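Local coordinates for protein UDP-N-Acetylenolpyruvylglucosamine Reductase (Thermus caldophilus, PDB 2GQT) that probably reduces UDP-N-acetylenolpyruvylglucosamine to UDP-N-acetylmuramate with NADPH, using bound FAD, in peptidoglycan biosynthesis, at residues 36-45 with 57-65. Sequence-based numbering, arbitrary orientation.
With FAD (flavin-adenine dinucleotide), chain C.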
loop_
_atom_site.group_PDB
_atom_site.type_symbol
_atom_site.label_atom_id
_atom_site.label_comp_id
_atom_site.label_asym_id
_atom_site.label_seq_id
_atom_site.Cartn_x
_atom_site.Cartn_y
_atom_site.Cartn_z
ATOM N N ARG A 36 -17.281 -5.985 -15.807
ATOM C CA ARG A 36 -18.522 -5.289 -15.478
ATOM C C ARG A 36 -18.310 -4.101 -14.530
ATOM O O ARG A 36 -18.840 -3.014 -14.758
ATOM C CB ARG A 36 -19.560 -6.265 -14.902
ATOM C CG ARG A 36 -20.866 -5.612 -14.484
ATOM C CD ARG A 36 -21.686 -6.511 -13.584
ATOM N NE ARG A 36 -22.502 -5.717 -12.666
ATOM C CZ ARG A 36 -23.056 -6.176 -11.548
ATOM N NH1 ARG A 36 -22.888 -7.441 -11.175
ATOM N NH2 ARG A 36 -23.776 -5.361 -10.792
ATOM N N ALA A 37 -17.526 -4.310 -13.474
ATOM C CA ALA A 37 -17.271 -3.262 -12.486
ATOM C C ALA A 37 -16.611 -2.026 -13.105
ATOM O O ALA A 37 -16.853 -0.907 -12.659
ATOM C CB ALA A 37 -16.413 -3.806 -11.356
ATOM N N THR A 38 -15.793 -2.238 -14.134
ATOM C CA THR A 38 -15.003 -1.163 -14.748
ATOM C C THR A 38 -15.727 -0.424 -15.878
ATOM O O THR A 38 -15.112 0.367 -16.591
ATOM C CB THR A 38 -13.648 -1.678 -15.288
ATOM O OG1 THR A 38 -13.864 -2.783 -16.176
ATOM C CG2 THR A 38 -12.739 -2.103 -14.148
ATOM N N GLU A 39 -17.025 -0.672 -16.029
ATOM C CA GLU A 39 -17.816 -0.050 -17.097
ATOM C C GLU A 39 -18.180 1.398 -16.787
ATOM O O GLU A 39 -18.623 2.132 -17.672
ATOM C CB GLU A 39 -19.074 -0.868 -17.372
ATOM C CG GLU A 39 -18.816 -2.153 -18.138
ATOM C CD GLU A 39 -20.084 -2.957 -18.366
ATOM O OE1 GLU A 39 -21.119 -2.636 -17.745
ATOM O OE2 GLU A 39 -20.039 -3.919 -19.160
ATOM N N ALA A 40 -18.007 1.796 -15.529
ATOM C CA ALA A 40 -18.178 3.177 -15.109
ATOM C C ALA A 40 -16.931 3.621 -14.338
ATOM O O ALA A 40 -16.131 2.768 -13.936
ATOM C CB ALA A 40 -19.421 3.313 -14.255
ATOM N N PRO A 41 -16.744 4.946 -14.147
ATOM C CA PRO A 41 -15.586 5.459 -13.405
ATOM C C PRO A 41 -15.342 4.718 -12.090
ATOM O O PRO A 41 -16.273 4.491 -11.320
ATOM C CB PRO A 41 -15.963 6.917 -13.133
ATOM C CG PRO A 41 -16.845 7.284 -14.285
ATOM C CD PRO A 41 -17.606 6.043 -14.638
ATOM N N TYR A 42 -14.086 4.353 -11.857
ATOM C CA TYR A 42 -13.723 3.493 -10.736
ATOM C C TYR A 42 -12.378 3.895 -10.151
ATOM O O TYR A 42 -11.575 4.576 -10.804
ATOM C CB TYR A 42 -13.665 2.022 -11.183
ATOM C CG TYR A 42 -12.662 1.773 -12.291
ATOM C CD1 TYR A 42 -11.317 1.505 -12.005
ATOM C CD2 TYR A 42 -13.052 1.840 -13.629
ATOM C CE1 TYR A 42 -10.396 1.304 -13.022
ATOM C CE2 TYR A 42 -12.142 1.635 -14.651
ATOM C CZ TYR A 42 -10.812 1.370 -14.345
ATOM O OH TYR A 42 -9.914 1.164 -15.367
ATOM N N ARG A 43 -12.158 3.461 -8.911
ATOM C CA ARG A 43 -10.857 3.451 -8.258
ATOM C C ARG A 43 -10.630 2.022 -7.770
ATOM O O ARG A 43 -11.591 1.273 -7.594
ATOM C CB ARG A 43 -10.856 4.384 -7.049
ATOM C CG ARG A 43 -11.171 5.840 -7.354
ATOM C CD ARG A 43 -11.204 6.638 -6.074
ATOM N NE ARG A 43 -11.723 7.983 -6.287
ATOM C CZ ARG A 43 -10.995 9.093 -6.242
ATOM N NH1 ARG A 43 -9.693 9.049 -5.980
ATOM N NH2 ARG A 43 -11.586 10.257 -6.453
ATOM N N VAL A 44 -9.376 1.637 -7.560
ATOM C CA VAL A 44 -9.070 0.326 -6.986
ATOM C C VAL A 44 -8.559 0.510 -5.563
ATOM O O VAL A 44 -7.685 1.344 -5.289
ATOM C CB VAL A 44 -8.034 -0.463 -7.818
ATOM C CG1 VAL A 44 -7.844 -1.871 -7.255
ATOM C CG2 VAL A 44 -8.454 -0.533 -9.263
ATOM N N LEU A 45 -9.128 -0.267 -4.650
ATOM C CA LEU A 45 -8.690 -0.278 -3.268
ATOM C C LEU A 45 -7.910 -1.550 -2.986
ATOM O O LEU A 45 -8.415 -2.656 -3.240
ATOM C CB LEU A 45 -9.906 -0.192 -2.344
ATOM C CG LEU A 45 -9.717 -0.356 -0.838
ATOM C CD1 LEU A 45 -8.934 0.807 -0.237
ATOM C CD2 LEU A 45 -11.079 -0.518 -0.184
ATOM N N GLY A 57 -15.730 10.996 1.555
ATOM C CA GLY A 57 -15.608 9.775 0.755
ATOM C C GLY A 57 -15.376 10.053 -0.722
ATOM O O GLY A 57 -14.879 11.124 -1.093
ATOM N N VAL A 58 -15.732 9.088 -1.572
ATOM C CA VAL A 58 -15.541 9.208 -3.026
ATOM C C VAL A 58 -16.801 8.787 -3.783
ATOM O O VAL A 58 -17.541 7.921 -3.312
ATOM C CB VAL A 58 -14.325 8.384 -3.543
ATOM C CG1 VAL A 58 -13.028 8.832 -2.875
ATOM C CG2 VAL A 58 -14.538 6.884 -3.337
ATOM N N PRO A 59 -17.063 9.412 -4.949
ATOM C CA PRO A 59 -18.258 9.067 -5.719
ATOM C C PRO A 59 -18.111 7.897 -6.699
ATOM O O PRO A 59 -19.122 7.337 -7.133
ATOM C CB PRO A 59 -18.555 10.362 -6.482
ATOM C CG PRO A 59 -17.210 10.941 -6.735
ATOM C CD PRO A 59 -16.317 10.525 -5.571
ATOM N N GLU A 60 -16.877 7.526 -7.034
ATOM C CA GLU A 60 -16.635 6.479 -8.023
ATOM C C GLU A 60 -16.879 5.095 -7.429
ATOM O O GLU A 60 -16.948 4.933 -6.205
ATOM C CB GLU A 60 -15.205 6.551 -8.572
ATOM C CG GLU A 60 -14.850 7.846 -9.295
ATOM C CD GLU A 60 -14.404 8.959 -8.368
ATOM O OE1 GLU A 60 -14.162 8.706 -7.166
ATOM O OE2 GLU A 60 -14.292 10.105 -8.854
ATOM N N ARG A 61 -17.008 4.101 -8.302
ATOM C CA ARG A 61 -17.022 2.713 -7.870
ATOM C C ARG A 61 -15.648 2.403 -7.292
ATOM O O ARG A 61 -14.634 2.712 -7.916
ATOM C CB ARG A 61 -17.306 1.792 -9.046
ATOM C CG ARG A 61 -18.664 2.005 -9.688
ATOM C CD ARG A 61 -18.852 1.022 -10.817
ATOM N NE ARG A 61 -20.182 1.132 -11.411
ATOM C CZ ARG A 61 -20.617 0.378 -12.416
ATOM N NH1 ARG A 61 -19.830 -0.543 -12.958
ATOM N NH2 ARG A 61 -21.848 0.551 -12.882
ATOM N N VAL A 62 -15.624 1.834 -6.090
ATOM C CA VAL A 62 -14.365 1.427 -5.472
ATOM C C VAL A 62 -14.278 -0.095 -5.573
ATOM O O VAL A 62 -15.108 -0.808 -5.014
ATOM C CB VAL A 62 -14.255 1.925 -4.013
ATOM C CG1 VAL A 62 -12.959 1.453 -3.392
ATOM C CG2 VAL A 62 -14.308 3.446 -3.977
ATOM N N ILE A 63 -13.291 -0.578 -6.318
ATOM C CA ILE A 63 -13.151 -1.991 -6.635
ATOM C C ILE A 63 -12.132 -2.666 -5.719
ATOM O O ILE A 63 -11.011 -2.168 -5.542
ATOM C CB ILE A 63 -12.735 -2.183 -8.104
ATOM C CG1 ILE A 63 -13.824 -1.649 -9.042
ATOM C CG2 ILE A 63 -12.445 -3.648 -8.402
ATOM C CD1 ILE A 63 -13.429 -1.617 -10.496
ATOM N N ARG A 64 -12.552 -3.783 -5.131
ATOM C CA ARG A 64 -11.687 -4.685 -4.361
ATOM C C ARG A 64 -11.576 -5.988 -5.132
ATOM O O ARG A 64 -12.585 -6.527 -5.596
ATOM C CB ARG A 64 -12.321 -5.014 -3.004
ATOM C CG ARG A 64 -12.297 -3.930 -1.966
ATOM C CD ARG A 64 -12.691 -4.510 -0.617
ATOM N NE ARG A 64 -13.839 -5.424 -0.650
ATOM C CZ ARG A 64 -14.238 -6.136 0.397
ATOM N NH1 ARG A 64 -13.579 -6.041 1.548
ATOM N NH2 ARG A 64 -15.290 -6.936 0.309
ATOM N N LEU A 65 -10.361 -6.514 -5.231
ATOM C CA LEU A 65 -10.116 -7.769 -5.922
ATOM C C LEU A 65 -10.077 -8.920 -4.944
ATOM O O LEU A 65 -9.244 -8.946 -4.033
ATOM C CB LEU A 65 -8.800 -7.697 -6.690
ATOM C CG LEU A 65 -8.648 -6.581 -7.723
ATOM C CD1 LEU A 65 -7.234 -6.599 -8.257
ATOM C CD2 LEU A 65 -9.663 -6.712 -8.857
HETATM P PA FAD C . -3.825 1.102 -1.078
HETATM O O1A FAD C . -3.412 1.989 0.020
HETATM O O2A FAD C . -5.119 0.386 -1.011
HETATM O O5B FAD C . -3.788 1.871 -2.466
HETATM C C5B FAD C . -2.634 2.646 -2.809
HETATM C C4B FAD C . -2.661 2.986 -4.283
HETATM O O4B FAD C . -2.548 1.762 -5.038
HETATM C C3B FAD C . -3.956 3.664 -4.752
HETATM O O3B FAD C . -3.621 4.539 -5.831
HETATM C C2B FAD C . -4.773 2.484 -5.262
HETATM O O2B FAD C . -5.742 2.879 -6.233
HETATM C C1B FAD C . -3.692 1.654 -5.921
HETATM N N9A FAD C . -4.002 0.217 -6.080
HETATM C C8A FAD C . -4.280 -0.660 -5.102
HETATM N N7A FAD C . -4.476 -1.864 -5.644
HETATM C C5A FAD C . -4.295 -1.761 -6.965
HETATM C C6A FAD C . -4.379 -2.644 -8.048
HETATM N N6A FAD C . -4.663 -3.945 -7.905
HETATM N N1A FAD C . -4.137 -2.165 -9.285
HETATM C C2A FAD C . -3.847 -0.871 -9.484
HETATM N N3A FAD C . -3.770 0.013 -8.494
HETATM C C4A FAD C . -4.000 -0.427 -7.241
HETATM N N1 FAD C . 5.438 1.619 1.798
HETATM C C2 FAD C . 6.707 1.354 1.327
HETATM O O2 FAD C . 6.980 1.578 0.157
HETATM N N3 FAD C . 7.680 0.861 2.192
HETATM C C4 FAD C . 7.405 0.597 3.528
HETATM O O4 FAD C . 8.292 0.150 4.262
HETATM C C4X FAD C . 6.117 0.858 3.992
HETATM N N5 FAD C . 5.800 0.619 5.327
HETATM C C5X FAD C . 4.485 0.822 5.767
HETATM C C6 FAD C . 4.160 0.514 7.089
HETATM C C7 FAD C . 2.862 0.690 7.559
HETATM C C7M FAD C . 2.527 0.333 9.012
HETATM C C8 FAD C . 1.884 1.188 6.692
HETATM C C8M FAD C . 0.448 1.395 7.193
HETATM C C9 FAD C . 2.212 1.503 5.376
HETATM C C9A FAD C . 3.510 1.325 4.897
HETATM N N10 FAD C . 3.854 1.638 3.571
HETATM C C10 FAD C . 5.146 1.369 3.125
HETATM C "C1'" FAD C . 2.889 2.269 2.633
HETATM C "C2'" FAD C . 1.997 1.237 1.924
HETATM O "O2'" FAD C . 1.987 -0.012 2.643
HETATM C "C3'" FAD C . 2.449 0.963 0.488
HETATM O "O3'" FAD C . 2.366 2.169 -0.284
HETATM C "C4'" FAD C . 1.626 -0.155 -0.164
HETATM O "O4'" FAD C . 2.227 -0.518 -1.408
HETATM C "C5'" FAD C . 0.167 0.223 -0.405
HETATM O "O5'" FAD C . -0.506 -0.967 -0.817
HETATM P P FAD C . -2.055 -1.152 -0.480
HETATM O O1P FAD C . -2.460 -2.441 -1.073
HETATM O O2P FAD C . -2.341 -0.884 0.946
HETATM O O3P FAD C . -2.651 0.025 -1.397
HETATM O O HOH W 1 -21.954 -1.631 -15.101
HETATM O O HOH W 2 -13.525 12.077 -7.176
HETATM O O HOH W 3 -8.089 -5.136 -4.289
#
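Arg43, on strand 42-44, forms a salt bridge with Glu60. Arg43 NE gives Glu60 OE1 a 2.7 Å bond in the guanidinium plane but from above the carboxylate, the planes 65° apart; NH2 adds a weak bond, and another weak one to a water held by Glu60 OE2. Val58 CG1 lies over one guanidinium face, and Trp267 adds a cation-pi contact. At the end of helix 31-37, the extended Arg61 chain brings NH1 3.0 Å from Ala37 O, above that carbonyl's plane, and weakly to Arg36 O, while Ala40 CB lies over the centre of the Arg61 guanidinium, 3.6 Å above its plane. Without the guanidinium, as with an alanine at Arg61, both carbonyls would probably lose this donor and Ala40 its cover. Backbone bonds run Arg61 N to Pro41 O, Arg43 N to Arg61 O, Ile63 N to Arg43 O (2.8 Å) and Leu45 N to Ile63 O. With CG1 anti to the carbonyl carbon (chi1 -63°), Ile63 extends CD1 to Tyr42 CB (3.7 Å), Thr38 CG2 and Ala37 CB. Val44 O accepts a 2.7 Å bond from FAD O2B. Within the FAD-binding domain, strand 42-44 edges a four-stranded mixed sheet, parallel to 61-65, which separates it from 22-28.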